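Local coordinates for protein PatF (Prochloron didemni, PDB 4BG2) that is a cyanobactin prenyltransferase homologue of the patellamide pathway, whose own prenyl-transferring activity is not established, at residues V19-Q23 with G63-E67; S132-I138 with I176-F182; D145-R151 with R167-T173. All blocks are in the same frame, centred on the assembly; numbering follows the deposited sequence.

Interaction 1: V19-Q23 with G63-E67; sequences VRTHQ and GGRYE
Helix 3-25 lies along the outer wall of the β-barrel, where Val19, His22 and Gln23 close round Tyr66 of strand 60-70; the two segments run almost antiparallel (155°), their axes 8.8 Å apart. Val19 CG1 sits over one face of the tyrosine ring, displaced toward its rim and 3.6 Å from Tyr66 CZ, a CH-pi contact. Beyond the ring, Tyr66 OH gives a weak hydrogen bond to Val19 O (2.9 Å), a carbonyl that also accepts the helical bond from Gln23 N. The same hydroxyl is brushed by Gln23 CG at 3.2 Å, while the amide of Gln23 reaches on to Glu38 of helix 34-42. His22 slides past Tyr66 in the opposite direction: with CG anti to the backbone N (chi1 -177°), its CD2 edge comes 3.4 Å from Tyr66 OH, the two ring planes 70° apart. Its NE2 is aimed at Gly63 O, but the modelled separation is too short for that bond to be trusted; ND1 is held by Tyr300. Leu34 and Phe37 of helix 34-42 also pack on the tyrosine. An antiparallel barrel ringed on its outside by helices such as this one is the hallmark of the ABBA prenyltransferase fold.

Interaction 2: S132-I138 with I176-F182; sequences SSVMLYI and IGFELFF
Segments 132-138 and 176-182 are neighbouring antiparallel strands of the closed barrel of the ABBA prenyltransferase fold, running from Ser133 opposite Phe181 to Ile138 opposite Ile176. Backbone hydrogen bonds join the pairs Val134-Leu180, Leu136-Phe178 and Ile138-Ile176 in both directions; Leu180 N to Val134 O is the straightest at 175°. One further bond, Phe182 N to Ser132 O (3.0 Å), carries the pairing just past the strand ends.

Apolar contacts fill the face bearing Val134, Leu136, Ile138, Ile176, Phe178 and Leu180, which helices 79-91 and 101-110 cover. Ile138 CG1 meets the edge of the Phe178 ring, 3.7 Å from CE1, and the Phe178 ring also meets Phe103 edge-to-face. Phe182 swings back over the other strand: one ring face lies on the peptide between Ser132 and Ser133, CE2 is 3.7 Å from Ser132 CB, and Val134 CG2 touches its edge. An alanine in place of Phe182 is likely to uncover this peptide and leave Val134 CG2 and Ile90 of helix 79-91 without their aromatic neighbour.

Polar and selenium contacts mark the opposite face, turned to the barrel interior. Selenomethionine Met135, bent at chi2 and chi3, lays CE over a face of Tyr137 and 3.6 Å from Gly177 CA, where no side chain stands in its way; the Met135 and Glu179 side chains cross at about a right angle, with Met135 SE 3.8 Å from Glu179 CB. With CG anti to the backbone N (chi1 -173°), Glu179 sets CG over the rim of a Phe181 ring face, and its extended chain carries the carboxylate to Ser133. This buried carboxylate has three partners: OE1 pairs with Arg187, OE2 is hydrogen-bonded to His124, and Ser133 OG donates to the anti lone pair of Glu179 OE2 at 2.7 Å.

Interaction 3: D145-R151 with R167-T173; sequences DTEELAR and RVLLRDT
Two acids and three arginines are knotted into one salt-bridge network, in which Arg171 NH1 is caught between the carboxylates of Glu147 and Asp145. The bond from Arg171 NH1 to Glu147 OE2 is short (2.5 Å); the acceptor lies in the guanidinium plane and uses its anti lone pair, while the carboxylate stands nearly perpendicular to that plane (87°). Asp145 OD1 approaches the same nitrogen, Arg171 NH1, obliquely at 3.0 Å. The arginine chain reaches both acids because it folds back at chi2 and chi3 after starting away from the other segment. Glu147 OE2 also has a long salt bridge to Arg167 NH1, and Glu147 OE1 a weak, bent one to Arg151 NH1 (2.7 Å) one helical turn on. Sharing Glu147 among three arginines probably keeps its carboxylate ionised and limits its rotation.

Aliphatic groups fill in alongside the charges. Leu170 CD2 rests 3.5 Å from Arg151 CG, and CD1 lies over one face of the Arg151 guanidinium. Ala150, small and pointing toward the other segment, sets CB 3.6 Å from Leu169 O, letting the axes approach to 7.9 Å. Leu169 O is itself taken by Thr173 OG1, which donates in the carbonyl plane on a lone pair.

Two waters bridge the segments: one joins Thr146 N to Arg171 O, the other links Thr146 OG1 (2.7 Å) to Leu170 O. Thr146 holds the N-cap position of helix 147-157, yet its side chain makes no capping bond and turns to Lys204 instead. The N-to-C directions of the two helix segments make an angle of 128°, with Thr146, Leu149 and Thr173 meeting Ile140 of strand 133-140, while Arg171 touches His207 of helix 206-215 and Thr173 rests on Leu190 of strand 186-194.

From the N terminus, interaction 1 comes first: it brings strand 60-70 back to helix 3-25 and closes its loop before interaction 2 opens. Interaction 2 then joins strand 133-140 to strand 173-181, and the chain between them forms the two helices of interaction 3, which is therefore nested inside that loop. Helix 147-157 follows strand 133-140 after a short connection, helix 163-172 leads straight into strand 173-181, and Ile176 CD1 packs against Leu149 O where the two contacts meet. Interactions 1 and 2 share the barrel sheet and touch where Glu67, in the conformer given, lies by Tyr137. Interactions 1 and 3 lie on opposite sides of the chain's centre, their centres about 31 Å apart.

Interaction 1: V19-Q23 with G63-E67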
loop_
_atom_site.group_PDB
_atom_site.type_symbol
_atom_site.label_atom_id
_atom_site.label_comp_id
_atom_site.label_asym_id
_atom_site.label_seq_id
_atom_site.Cartn_x
_atom_site.Cartn_y
_atom_site.Cartn_z
ATOM N N VAL A 19 0.025 -6.618 14.061
ATOM C CA VAL A 19 1.322 -6.827 13.444
ATOM C C VAL A 19 1.907 -8.173 13.920
ATOM O O VAL A 19 2.413 -8.954 13.113
ATOM C CB VAL A 19 2.264 -5.648 13.753
ATOM C CG1 VAL A 19 3.686 -5.998 13.412
ATOM C CG2 VAL A 19 1.817 -4.392 13.020
ATOM N N ARG A 20 1.813 -8.454 15.206
ATOM C CA ARG A 20 2.340 -9.723 15.764
ATOM C C ARG A 20 1.566 -10.960 15.261
ATOM O O ARG A 20 2.160 -11.940 14.846
ATOM C CB ARG A 20 2.326 -9.694 17.282
ATOM C CG ARG A 20 3.312 -8.698 17.891
ATOM C CD ARG A 20 4.747 -9.214 17.872
ATOM N NE ARG A 20 5.721 -8.172 18.225
ATOM C CZ ARG A 20 5.923 -7.717 19.462
ATOM N NH1 ARG A 20 5.213 -8.185 20.486
ATOM N NH2 ARG A 20 6.832 -6.774 19.680
ATOM N N THR A 21 0.245 -10.883 15.266
ATOM C CA THR A 21 -0.583 -11.980 14.764
ATOM C C THR A 21 -0.262 -12.328 13.316
ATOM O O THR A 21 -0.213 -13.492 12.947
ATOM C CB THR A 21 -2.057 -11.640 14.912
ATOM O OG1 THR A 21 -2.307 -11.368 16.293
ATOM C CG2 THR A 21 -2.951 -12.804 14.440
ATOM N N HIS A 22 0.036 -11.317 12.511
ATOM C CA HIS A 22 0.436 -11.549 11.127
ATOM C C HIS A 22 1.781 -12.290 11.012
ATOM O O HIS A 22 1.922 -13.239 10.208
ATOM C CB HIS A 22 0.517 -10.211 10.411
ATOM C CG HIS A 22 0.853 -10.314 8.963
ATOM N ND1 HIS A 22 -0.089 -10.622 8.005
ATOM C CD2 HIS A 22 2.018 -10.138 8.301
ATOM C CE1 HIS A 22 0.482 -10.626 6.814
ATOM N NE2 HIS A 22 1.762 -10.338 6.966
ATOM N N GLN A 23 2.769 -11.843 11.794
ATOM C CA GLN A 23 4.059 -12.531 11.851
ATOM C C GLN A 23 3.880 -13.999 12.253
ATOM O O GLN A 23 4.510 -14.879 11.662
ATOM C CB GLN A 23 4.999 -11.873 12.868
ATOM C CG GLN A 23 5.498 -10.505 12.440
ATOM C CD GLN A 23 6.149 -9.734 13.581
ATOM O OE1 GLN A 23 6.720 -10.325 14.513
ATOM N NE2 GLN A 23 6.048 -8.398 13.525
ATOM N N GLY A 63 5.741 -12.424 4.004
ATOM C CA GLY A 63 4.676 -11.908 4.860
ATOM C C GLY A 63 4.989 -10.691 5.717
ATOM O O GLY A 63 4.103 -10.184 6.400
ATOM N N GLY A 64 6.235 -10.242 5.751
ATOM C CA GLY A 64 6.594 -9.115 6.625
ATOM C C GLY A 64 6.351 -7.774 5.949
ATOM O O GLY A 64 7.295 -7.029 5.699
ATOM N N ARG A 65 5.080 -7.474 5.677
ATOM C CA ARG A 65 4.663 -6.306 4.918
ATOM C C ARG A 65 3.496 -5.600 5.608
ATOM O O ARG A 65 2.415 -6.202 5.795
ATOM C CB ARG A 65 4.239 -6.701 3.508
ATOM C CG ARG A 65 5.312 -7.392 2.700
ATOM C CD ARG A 65 4.720 -8.192 1.552
ATOM N NE ARG A 65 3.855 -7.348 0.736
ATOM C CZ ARG A 65 4.271 -6.581 -0.256
ATOM N NH1 ARG A 65 5.550 -6.551 -0.620
ATOM N NH2 ARG A 65 3.394 -5.828 -0.894
ATOM N N TYR A 66 3.716 -4.339 5.987
ATOM C CA TYR A 66 2.725 -3.531 6.671
ATOM C C TYR A 66 2.716 -2.098 6.191
ATOM O O TYR A 66 3.783 -1.491 5.967
ATOM C CB TYR A 66 3.054 -3.462 8.151
ATOM C CG TYR A 66 3.280 -4.797 8.789
ATOM C CD1 TYR A 66 2.204 -5.561 9.218
ATOM C CD2 TYR A 66 4.568 -5.289 9.003
ATOM C CE1 TYR A 66 2.395 -6.789 9.810
ATOM C CE2 TYR A 66 4.768 -6.514 9.620
ATOM C CZ TYR A 66 3.667 -7.260 10.014
ATOM O OH TYR A 66 3.817 -8.495 10.620
ATOM N N GLU A 67 1.518 -1.541 6.077
ATOM C CA GLU A 67 1.320 -0.101 5.946
ATOM C C GLU A 67 0.422 0.328 7.105
ATOM O O GLU A 67 -0.644 -0.238 7.304
ATOM C CB GLU A 67 0.606 0.290 4.638
ATOM C CG GLU A 67 1.288 -0.004 3.341
ATOM C CD GLU A 67 2.711 0.489 3.298
ATOM O OE1 GLU A 67 3.088 1.682 3.772
ATOM O OE2 GLU A 67 3.390 -0.380 2.757
#

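Interaction 2: S132-I138 with I176-F182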
loop_
_atom_site.group_PDB
_atom_site.type_symbol
_atom_site.label_atom_id
_atom_site.label_comp_id
_atom_site.label_asym_id
_atom_site.label_seq_id
_atom_site.Cartn_x
_atom_site.Cartn_y
_atom_site.Cartn_z
ATOM N N SER A 132 14.744 -5.626 1.101
ATOM C CA SER A 132 13.722 -5.082 1.963
ATOM C C SER A 132 13.575 -3.618 1.673
ATOM O O SER A 132 14.438 -3.029 1.043
ATOM C CB SER A 132 14.083 -5.349 3.428
ATOM O OG SER A 132 14.086 -6.759 3.639
ATOM N N SER A 133 12.466 -3.029 2.087
ATOM C CA SER A 133 12.209 -1.654 1.750
ATOM C C SER A 133 11.407 -0.951 2.811
ATOM O O SER A 133 10.735 -1.588 3.642
ATOM C CB SER A 133 11.445 -1.586 0.400
ATOM O OG SER A 133 10.162 -2.192 0.545
ATOM N N VAL A 134 11.460 0.377 2.762
ATOM C CA VAL A 134 10.476 1.226 3.426
ATOM C C VAL A 134 9.456 1.605 2.338
ATOM O O VAL A 134 9.824 1.861 1.177
ATOM C CB VAL A 134 11.120 2.481 4.049
ATOM C CG1 VAL A 134 10.065 3.475 4.499
ATOM C CG2 VAL A 134 11.948 2.089 5.242
HETATM N N MSE A 135 8.180 1.577 2.707
HETATM C CA MSE A 135 7.095 1.881 1.786
HETATM C C MSE A 135 6.326 3.016 2.374
HETATM O O MSE A 135 5.938 2.999 3.546
HETATM C CB MSE A 135 6.200 0.641 1.629
HETATM C CG MSE A 135 5.060 0.861 0.628
HETATM SE SE MSE A 135 5.729 0.667 -1.213
HETATM C CE MSE A 135 5.220 2.430 -1.870
ATOM N N LEU A 136 6.125 4.045 1.577
ATOM C CA LEU A 136 5.426 5.237 2.025
ATOM C C LEU A 136 4.378 5.604 0.989
ATOM O O LEU A 136 4.699 5.819 -0.172
ATOM C CB LEU A 136 6.403 6.395 2.184
ATOM C CG LEU A 136 7.618 6.133 3.093
ATOM C CD1 LEU A 136 8.688 7.193 2.918
ATOM C CD2 LEU A 136 7.239 6.068 4.557
ATOM N N TYR A 137 3.124 5.720 1.424
ATOM C CA TYR A 137 2.070 6.113 0.528
ATOM C C TYR A 137 1.570 7.486 0.933
ATOM O O TYR A 137 1.373 7.741 2.112
ATOM C CB TYR A 137 0.912 5.102 0.593
ATOM C CG TYR A 137 1.212 3.783 -0.067
ATOM C CD1 TYR A 137 1.272 3.691 -1.453
ATOM C CD2 TYR A 137 1.400 2.617 0.682
ATOM C CE1 TYR A 137 1.520 2.483 -2.084
ATOM C CE2 TYR A 137 1.657 1.404 0.049
ATOM C CZ TYR A 137 1.712 1.355 -1.335
ATOM O OH TYR A 137 1.959 0.180 -1.989
ATOM N N ILE A 138 1.324 8.335 -0.060
ATOM C CA ILE A 138 0.639 9.587 0.143
ATOM C C ILE A 138 -0.817 9.382 -0.285
ATOM O O ILE A 138 -1.087 9.022 -1.429
ATOM C CB ILE A 138 1.244 10.706 -0.736
ATOM C CG1 ILE A 138 2.758 10.774 -0.587
ATOM C CG2 ILE A 138 0.583 12.057 -0.467
ATOM C CD1 ILE A 138 3.237 11.221 0.751
ATOM N N ILE A 176 -0.039 8.031 -4.093
ATOM C CA ILE A 176 1.320 7.996 -4.617
ATOM C C ILE A 176 2.198 7.179 -3.672
ATOM O O ILE A 176 2.242 7.434 -2.472
ATOM C CB ILE A 176 1.891 9.411 -4.780
ATOM C CG1 ILE A 176 1.017 10.218 -5.740
ATOM C CG2 ILE A 176 3.330 9.344 -5.278
ATOM C CD1 ILE A 176 1.228 11.719 -5.632
ATOM N N GLY A 177 2.868 6.168 -4.225
ATOM C CA GLY A 177 3.750 5.275 -3.481
ATOM C C GLY A 177 5.215 5.611 -3.713
ATOM O O GLY A 177 5.614 5.945 -4.824
ATOM N N PHE A 178 5.998 5.554 -2.640
ATOM C CA PHE A 178 7.445 5.695 -2.726
ATOM C C PHE A 178 8.020 4.479 -2.045
ATOM O O PHE A 178 7.764 4.277 -0.858
ATOM C CB PHE A 178 7.892 6.950 -1.975
ATOM C CG PHE A 178 7.389 8.216 -2.582
ATOM C CD1 PHE A 178 6.165 8.748 -2.184
ATOM C CD2 PHE A 178 8.131 8.896 -3.542
ATOM C CE1 PHE A 178 5.713 9.931 -2.716
ATOM C CE2 PHE A 178 7.685 10.088 -4.073
ATOM C CZ PHE A 178 6.468 10.604 -3.667
ATOM N N GLU A 179 8.740 3.646 -2.793
ATOM C CA GLU A 179 9.358 2.467 -2.225
ATOM C C GLU A 179 10.853 2.657 -2.204
ATOM O O GLU A 179 11.455 2.928 -3.224
ATOM C CB GLU A 179 9.003 1.170 -2.978
ATOM C CG GLU A 179 9.532 -0.070 -2.254
ATOM C CD GLU A 179 8.750 -1.354 -2.556
ATOM O OE1 GLU A 179 8.108 -1.419 -3.616
ATOM O OE2 GLU A 179 8.738 -2.272 -1.704
ATOM N N LEU A 180 11.441 2.517 -1.023
ATOM C CA LEU A 180 12.862 2.756 -0.829
ATOM C C LEU A 180 13.561 1.501 -0.389
ATOM O O LEU A 180 13.508 1.135 0.779
ATOM C CB LEU A 180 13.070 3.859 0.210
ATOM C CG LEU A 180 12.522 5.250 -0.159
ATOM C CD1 LEU A 180 11.009 5.288 -0.118
ATOM C CD2 LEU A 180 13.060 6.295 0.800
ATOM N N PHE A 181 14.229 0.846 -1.329
ATOM C CA PHE A 181 14.915 -0.388 -1.051
ATOM C C PHE A 181 16.252 -0.127 -0.361
ATOM O O PHE A 181 16.902 0.912 -0.576
ATOM C CB PHE A 181 15.123 -1.183 -2.324
ATOM C CG PHE A 181 13.852 -1.673 -2.959
ATOM C CD1 PHE A 181 13.274 -2.869 -2.552
ATOM C CD2 PHE A 181 13.256 -0.972 -4.000
ATOM C CE1 PHE A 181 12.134 -3.356 -3.167
ATOM C CE2 PHE A 181 12.113 -1.455 -4.621
ATOM C CZ PHE A 181 11.544 -2.649 -4.194
ATOM N N PHE A 182 16.685 -1.109 0.420
ATOM C CA PHE A 182 17.871 -0.954 1.257
ATOM C C PHE A 182 19.189 -1.127 0.497
ATOM O O PHE A 182 20.240 -0.911 1.060
ATOM C CB PHE A 182 17.820 -1.909 2.444
ATOM C CG PHE A 182 16.662 -1.678 3.363
ATOM C CD1 PHE A 182 15.903 -0.529 3.286
ATOM C CD2 PHE A 182 16.353 -2.599 4.326
ATOM C CE1 PHE A 182 14.834 -0.315 4.128
ATOM C CE2 PHE A 182 15.307 -2.387 5.197
ATOM C CZ PHE A 182 14.538 -1.243 5.096
#

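Interaction 3: D145-R151 with R167-T173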
loop_
_atom_site.group_PDB
_atom_site.type_symbol
_atom_site.label_atom_id
_atom_site.label_comp_id
_atom_site.label_asym_id
_atom_site.label_seq_id
_atom_site.Cartn_x
_atom_site.Cartn_y
_atom_site.Cartn_z
ATOM N N ASP A 145 -8.994 18.942 -6.915
ATOM C CA ASP A 145 -8.258 18.892 -8.171
ATOM C C ASP A 145 -6.785 18.804 -7.785
ATOM O O ASP A 145 -6.232 19.749 -7.220
ATOM C CB ASP A 145 -8.530 20.132 -9.034
ATOM C CG ASP A 145 -7.598 20.232 -10.243
ATOM O OD1 ASP A 145 -7.070 19.194 -10.701
ATOM O OD2 ASP A 145 -7.401 21.361 -10.746
ATOM N N THR A 146 -6.166 17.660 -8.078
ATOM C CA THR A 146 -4.855 17.348 -7.546
ATOM C C THR A 146 -3.827 17.089 -8.637
ATOM O O THR A 146 -2.825 16.405 -8.410
ATOM C CB THR A 146 -4.945 16.169 -6.567
ATOM O OG1 THR A 146 -5.569 15.047 -7.205
ATOM C CG2 THR A 146 -5.775 16.581 -5.358
ATOM N N GLU A 147 -4.051 17.702 -9.799
ATOM C CA GLU A 147 -3.090 17.676 -10.901
ATOM C C GLU A 147 -1.667 18.086 -10.521
ATOM O O GLU A 147 -0.722 17.440 -10.984
ATOM C CB GLU A 147 -3.555 18.540 -12.074
ATOM C CG GLU A 147 -4.390 17.759 -13.066
ATOM C CD GLU A 147 -4.476 18.410 -14.424
ATOM O OE1 GLU A 147 -3.420 18.749 -14.979
ATOM O OE2 GLU A 147 -5.596 18.564 -14.948
ATOM N N GLU A 148 -1.500 19.121 -9.689
ATOM C CA GLU A 148 -0.140 19.555 -9.319
ATOM C C GLU A 148 0.640 18.503 -8.505
ATOM O O GLU A 148 1.853 18.338 -8.675
ATOM C CB GLU A 148 -0.135 20.930 -8.630
ATOM C CG GLU A 148 -0.502 20.983 -7.147
ATOM C CD GLU A 148 -2.000 21.058 -6.888
ATOM O OE1 GLU A 148 -2.758 20.240 -7.477
ATOM O OE2 GLU A 148 -2.417 21.928 -6.086
ATOM N N LEU A 149 -0.057 17.764 -7.642
ATOM C CA LEU A 149 0.570 16.668 -6.897
ATOM C C LEU A 149 0.998 15.573 -7.858
ATOM O O LEU A 149 2.114 15.064 -7.778
ATOM C CB LEU A 149 -0.399 16.075 -5.866
ATOM C CG LEU A 149 -0.981 17.016 -4.815
ATOM C CD1 LEU A 149 -1.802 16.263 -3.787
ATOM C CD2 LEU A 149 0.141 17.783 -4.142
ATOM N N ALA A 150 0.085 15.194 -8.752
ATOM C CA ALA A 150 0.308 14.112 -9.701
ATOM C C ALA A 150 1.412 14.466 -10.674
ATOM O O ALA A 150 2.178 13.586 -11.060
ATOM C CB ALA A 150 -0.976 13.795 -10.463
ATOM N N ARG A 151 1.516 15.743 -11.064
ATOM C CA ARG A 151 2.637 16.197 -11.921
ATOM C C ARG A 151 3.995 16.013 -11.281
ATOM O O ARG A 151 4.910 15.471 -11.889
ATOM C CB ARG A 151 2.522 17.671 -12.289
ATOM C CG ARG A 151 1.624 17.910 -13.478
ATOM C CD ARG A 151 1.730 19.326 -14.002
ATOM N NE ARG A 151 1.020 19.356 -15.277
ATOM C CZ ARG A 151 -0.283 19.569 -15.403
ATOM N NH1 ARG A 151 -1.029 19.842 -14.333
ATOM N NH2 ARG A 151 -0.833 19.535 -16.613
ATOM N N ARG A 167 -3.220 11.426 -19.011
ATOM C CA ARG A 167 -4.427 12.068 -18.479
ATOM C C ARG A 167 -5.043 11.277 -17.328
ATOM O O ARG A 167 -5.477 11.861 -16.348
ATOM C CB ARG A 167 -5.472 12.294 -19.591
ATOM C CG ARG A 167 -4.994 13.254 -20.681
ATOM C CD ARG A 167 -4.764 14.676 -20.160
ATOM N NE ARG A 167 -6.022 15.290 -19.721
ATOM C CZ ARG A 167 -6.128 16.291 -18.846
ATOM N NH1 ARG A 167 -5.043 16.823 -18.278
ATOM N NH2 ARG A 167 -7.334 16.755 -18.527
ATOM N N VAL A 168 -5.091 9.955 -17.452
ATOM C CA VAL A 168 -5.547 9.124 -16.341
ATOM C C VAL A 168 -4.698 9.396 -15.100
ATOM O O VAL A 168 -5.226 9.566 -13.998
ATOM C CB VAL A 168 -5.508 7.618 -16.678
ATOM C CG1 VAL A 168 -5.831 6.796 -15.455
ATOM C CG2 VAL A 168 -6.481 7.277 -17.825
ATOM N N LEU A 169 -3.384 9.419 -15.274
ATOM C CA LEU A 169 -2.472 9.646 -14.139
ATOM C C LEU A 169 -2.605 11.070 -13.589
ATOM O O LEU A 169 -2.613 11.275 -12.382
ATOM C CB LEU A 169 -1.018 9.372 -14.552
ATOM C CG LEU A 169 -0.758 7.958 -15.037
ATOM C CD1 LEU A 169 0.682 7.758 -15.454
ATOM C CD2 LEU A 169 -1.151 6.934 -13.980
ATOM N N LEU A 170 -2.704 12.057 -14.473
ATOM C CA LEU A 170 -2.779 13.455 -14.026
ATOM C C LEU A 170 -4.104 13.758 -13.310
ATOM O O LEU A 170 -4.130 14.567 -12.384
ATOM C CB LEU A 170 -2.597 14.418 -15.205
ATOM C CG LEU A 170 -1.185 14.656 -15.754
ATOM C CD1 LEU A 170 -1.237 15.599 -16.951
ATOM C CD2 LEU A 170 -0.271 15.217 -14.673
ATOM N N ARG A 171 -5.193 13.104 -13.728
ATOM C CA ARG A 171 -6.531 13.423 -13.227
ATOM C C ARG A 171 -7.044 12.497 -12.113
ATOM O O ARG A 171 -7.702 12.974 -11.201
ATOM C CB ARG A 171 -7.551 13.411 -14.368
ATOM C CG ARG A 171 -7.329 14.440 -15.479
ATOM C CD ARG A 171 -7.315 15.882 -14.991
ATOM N NE ARG A 171 -8.429 16.188 -14.083
ATOM C CZ ARG A 171 -8.566 17.333 -13.406
ATOM N NH1 ARG A 171 -7.674 18.309 -13.526
ATOM N NH2 ARG A 171 -9.606 17.506 -12.602
ATOM N N ASP A 172 -6.751 11.195 -12.166
ATOM C CA ASP A 172 -7.352 10.230 -11.221
ATOM C C ASP A 172 -6.411 9.652 -10.147
ATOM O O ASP A 172 -6.834 8.814 -9.340
ATOM C CB ASP A 172 -8.011 9.092 -12.002
ATOM C CG ASP A 172 -9.266 9.551 -12.771
ATOM O OD1 ASP A 172 -9.752 10.699 -12.559
ATOM O OD2 ASP A 172 -9.772 8.752 -13.586
ATOM N N THR A 173 -5.152 10.101 -10.123
ATOM C CA THR A 173 -4.189 9.633 -9.110
ATOM C C THR A 173 -4.713 10.024 -7.748
ATOM O O THR A 173 -4.925 11.193 -7.455
ATOM C CB THR A 173 -2.764 10.178 -9.366
ATOM O OG1 THR A 173 -2.233 9.534 -10.516
ATOM C CG2 THR A 173 -1.815 9.902 -8.202
HETATM O O HOH W 1 -7.218 15.825 -10.190
HETATM O O HOH W 2 -4.851 13.860 -9.478
#